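Local atomic coordinates of serine--tRNA ligase (Pyrococcus horikoshii, PDB entry 2DQ0), a protein that probably attaches serine to tRNA(Ser), and also to tRNA(Sec), using ATP, as a homodimeric class II aminoacyl-tRNA synthetase. Residues Leu44-Ile47 and Asn48-His52. Numbering follows the deposited sequence.
Sequences LKEI and NRLRH
Four successive i to i+4 backbone bonds, running from N48 N to L44 O (3.1 Å) through to R51 N to I47 O (2.7 Å), define a little over two turns of continuous alpha helix within helix 28-65. This helix pairs with helix 72-103 in the antiparallel coiled-coil arm of the N-terminal domain, the extension involved in tRNA binding. I47 and L50 face that partner: both touch L88, as E46 does too, and L50 also meets R84. At the margin of this seam, E46 and R49 form an i to i+3 salt bridge, OE1 to NH1 at 2.7 Å. The two side chains lie alongside each other, with carboxylate and guanidinium planes 28° apart; the R49 chain is bent at chi2 and chi3, which brings NH1 back to E46 OE1. A second i to i+3 pair joins N48 and R51. With CG beside its own backbone N (chi1 -73°), N48 presents its amide to R51, whose guanidinium meets it edge-on. Were N48 replaced by an alanine, R51 NH1 would probably lose this amide acceptor and the guanidinium would be freer to turn. The bond itself, R51 NH1 to N48 OD1, spans 3.0 Å but is bent to 135° at the hydrogen, the donor sitting above the amide plane.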
ATOM      1  N   LEU A  44     -12.240 -19.138 -42.136  1.00 59.97           N
ATOM      2  CA  LEU A  44     -10.827 -19.258 -42.437  1.00 64.40           C
ATOM      3  C   LEU A  44     -10.598 -20.175 -43.638  1.00 64.80           C
ATOM      4  O   LEU A  44      -9.761 -19.877 -44.496  1.00 67.13           O
ATOM      5  CB  LEU A  44     -10.075 -19.779 -41.212  1.00 72.60           C
ATOM      6  CG  LEU A  44      -8.586 -20.082 -41.397  1.00 82.88           C
ATOM      7  CD1 LEU A  44      -7.870 -18.927 -42.116  1.00 82.17           C
ATOM      8  CD2 LEU A  44      -7.981 -20.345 -40.027  1.00 88.10           C
ATOM      9  N   LYS A  45     -11.341 -21.278 -43.709  1.00 62.88           N
ATOM     10  CA  LYS A  45     -11.202 -22.196 -44.832  1.00 65.49           C
ATOM     11  C   LYS A  45     -11.656 -21.452 -46.096  1.00 68.06           C
ATOM     12  O   LYS A  45     -11.106 -21.649 -47.182  1.00 56.29           O
ATOM     13  CB  LYS A  45     -12.041 -23.458 -44.603  1.00 67.69           C
ATOM     14  CG  LYS A  45     -11.650 -24.625 -45.506  1.00 79.92           C
ATOM     15  CD  LYS A  45     -10.142 -24.936 -45.396  1.00 92.93           C
ATOM     16  CE  LYS A  45      -9.728 -26.162 -46.219  1.00 94.62           C
ATOM     17  NZ  LYS A  45     -10.391 -27.433 -45.755  1.00 92.23           N
ATOM     18  N   GLU A  46     -12.652 -20.581 -45.935  1.00 68.88           N
ATOM     19  CA  GLU A  46     -13.167 -19.763 -47.036  1.00 71.78           C
ATOM     20  C   GLU A  46     -12.033 -18.873 -47.543  1.00 65.23           C
ATOM     21  O   GLU A  46     -11.811 -18.758 -48.743  1.00 64.60           O
ATOM     22  CB  GLU A  46     -14.308 -18.863 -46.542  1.00 77.65           C
ATOM     23  CG  GLU A  46     -15.604 -18.919 -47.338  1.00 87.58           C
ATOM     24  CD  GLU A  46     -15.472 -18.388 -48.750  1.00 93.04           C
ATOM     25  OE1 GLU A  46     -14.890 -19.094 -49.602  1.00 93.31           O
ATOM     26  OE2 GLU A  46     -15.954 -17.261 -49.008  1.00 98.56           O
ATOM     27  N   ILE A  47     -11.329 -18.239 -46.608  1.00 59.79           N
ATOM     28  CA  ILE A  47     -10.222 -17.350 -46.935  1.00 58.70           C
ATOM     29  C   ILE A  47      -9.149 -18.069 -47.767  1.00 61.66           C
ATOM     30  O   ILE A  47      -8.684 -17.545 -48.787  1.00 50.82           O
ATOM     31  CB  ILE A  47      -9.603 -16.742 -45.634  1.00 61.45           C
ATOM     32  CG1 ILE A  47     -10.619 -15.787 -44.981  1.00 56.02           C
ATOM     33  CG2 ILE A  47      -8.300 -16.006 -45.952  1.00 54.09           C
ATOM     34  CD1 ILE A  47     -10.194 -15.188 -43.639  1.00 42.09           C
ATOM     35  N   ASN A  48      -8.756 -19.266 -47.345  1.00 58.39           N
ATOM     36  CA  ASN A  48      -7.770 -19.993 -48.116  1.00 58.80           C
ATOM     37  C   ASN A  48      -8.305 -20.303 -49.513  1.00 60.02           C
ATOM     38  O   ASN A  48      -7.583 -20.202 -50.501  1.00 62.69           O
ATOM     39  CB  ASN A  48      -7.372 -21.273 -47.398  1.00 54.33           C
ATOM     40  CG  ASN A  48      -6.491 -21.002 -46.198  1.00 66.38           C
ATOM     41  OD1 ASN A  48      -5.841 -19.953 -46.116  1.00 64.54           O
ATOM     42  ND2 ASN A  48      -6.447 -21.952 -45.263  1.00 63.71           N
ATOM     43  N   ARG A  49      -9.580 -20.664 -49.586  1.00 61.71           N
ATOM     44  CA  ARG A  49     -10.221 -20.990 -50.850  1.00 57.69           C
ATOM     45  C   ARG A  49     -10.028 -19.772 -51.724  1.00 55.36           C
ATOM     46  O   ARG A  49      -9.668 -19.884 -52.896  1.00 55.34           O
ATOM     47  CB  ARG A  49     -11.720 -21.248 -50.629  1.00 67.75           C
ATOM     48  CG  ARG A  49     -12.346 -22.451 -51.372  1.00 73.43           C
ATOM     49  CD  ARG A  49     -12.696 -22.182 -52.848  1.00 81.97           C
ATOM     50  NE  ARG A  49     -13.327 -20.881 -53.081  1.00 83.53           N
ATOM     51  CZ  ARG A  49     -14.365 -20.405 -52.398  1.00 87.00           C
ATOM     52  NH1 ARG A  49     -14.904 -21.126 -51.426  1.00 94.41           N
ATOM     53  NH2 ARG A  49     -14.855 -19.197 -52.676  1.00 80.87           N
ATOM     54  N   LEU A  50     -10.259 -18.601 -51.140  1.00 56.38           N
ATOM     55  CA  LEU A  50     -10.120 -17.358 -51.880  1.00 56.78           C
ATOM     56  C   LEU A  50      -8.678 -17.038 -52.217  1.00 60.09           C
ATOM     57  O   LEU A  50      -8.405 -16.576 -53.320  1.00 63.08           O
ATOM     58  CB  LEU A  50     -10.763 -16.202 -51.125  1.00 53.08           C
ATOM     59  CG  LEU A  50     -12.298 -16.168 -51.181  1.00 62.10           C
ATOM     60  CD1 LEU A  50     -12.806 -15.015 -50.306  1.00 54.05           C
ATOM     61  CD2 LEU A  50     -12.778 -16.003 -52.648  1.00 45.48           C
ATOM     62  N   ARG A  51      -7.750 -17.293 -51.295  1.00 63.63           N
ATOM     63  CA  ARG A  51      -6.337 -17.026 -51.582  1.00 69.43           C
ATOM     64  C   ARG A  51      -5.921 -17.854 -52.806  1.00 70.23           C
ATOM     65  O   ARG A  51      -5.224 -17.359 -53.700  1.00 67.34           O
ATOM     66  CB  ARG A  51      -5.453 -17.352 -50.358  1.00 60.28           C
ATOM     67  CG  ARG A  51      -5.623 -16.330 -49.230  1.00 70.57           C
ATOM     68  CD  ARG A  51      -4.789 -16.622 -47.989  1.00 75.23           C
ATOM     69  NE  ARG A  51      -3.396 -16.895 -48.332  1.00 85.20           N
ATOM     70  CZ  ARG A  51      -2.828 -18.094 -48.245  1.00 82.38           C
ATOM     71  NH1 ARG A  51      -3.532 -19.136 -47.817  1.00 77.93           N
ATOM     72  NH2 ARG A  51      -1.563 -18.253 -48.610  1.00 79.26           N
ATOM     73  N   HIS A  52      -6.394 -19.098 -52.852  1.00 69.73           N
ATOM     74  CA  HIS A  52      -6.093 -20.008 -53.950  1.00 72.04           C
ATOM     75  C   HIS A  52      -6.670 -19.509 -55.274  1.00 71.51           C
ATOM     76  O   HIS A  52      -6.029 -19.611 -56.323  1.00 64.46           O
ATOM     77  CB  HIS A  52      -6.664 -21.388 -53.653  1.00 76.86           C
ATOM     78  CG  HIS A  52      -6.300 -22.418 -54.675  1.00 89.76           C
ATOM     79  ND1 HIS A  52      -5.159 -23.185 -54.583  1.00 97.70           N
ATOM     80  CD2 HIS A  52      -6.914 -22.790 -55.824  1.00 93.49           C
ATOM     81  CE1 HIS A  52      -5.085 -23.987 -55.632  1.00101.64           C
ATOM     82  NE2 HIS A  52      -6.137 -23.766 -56.400  1.00100.45           N
TER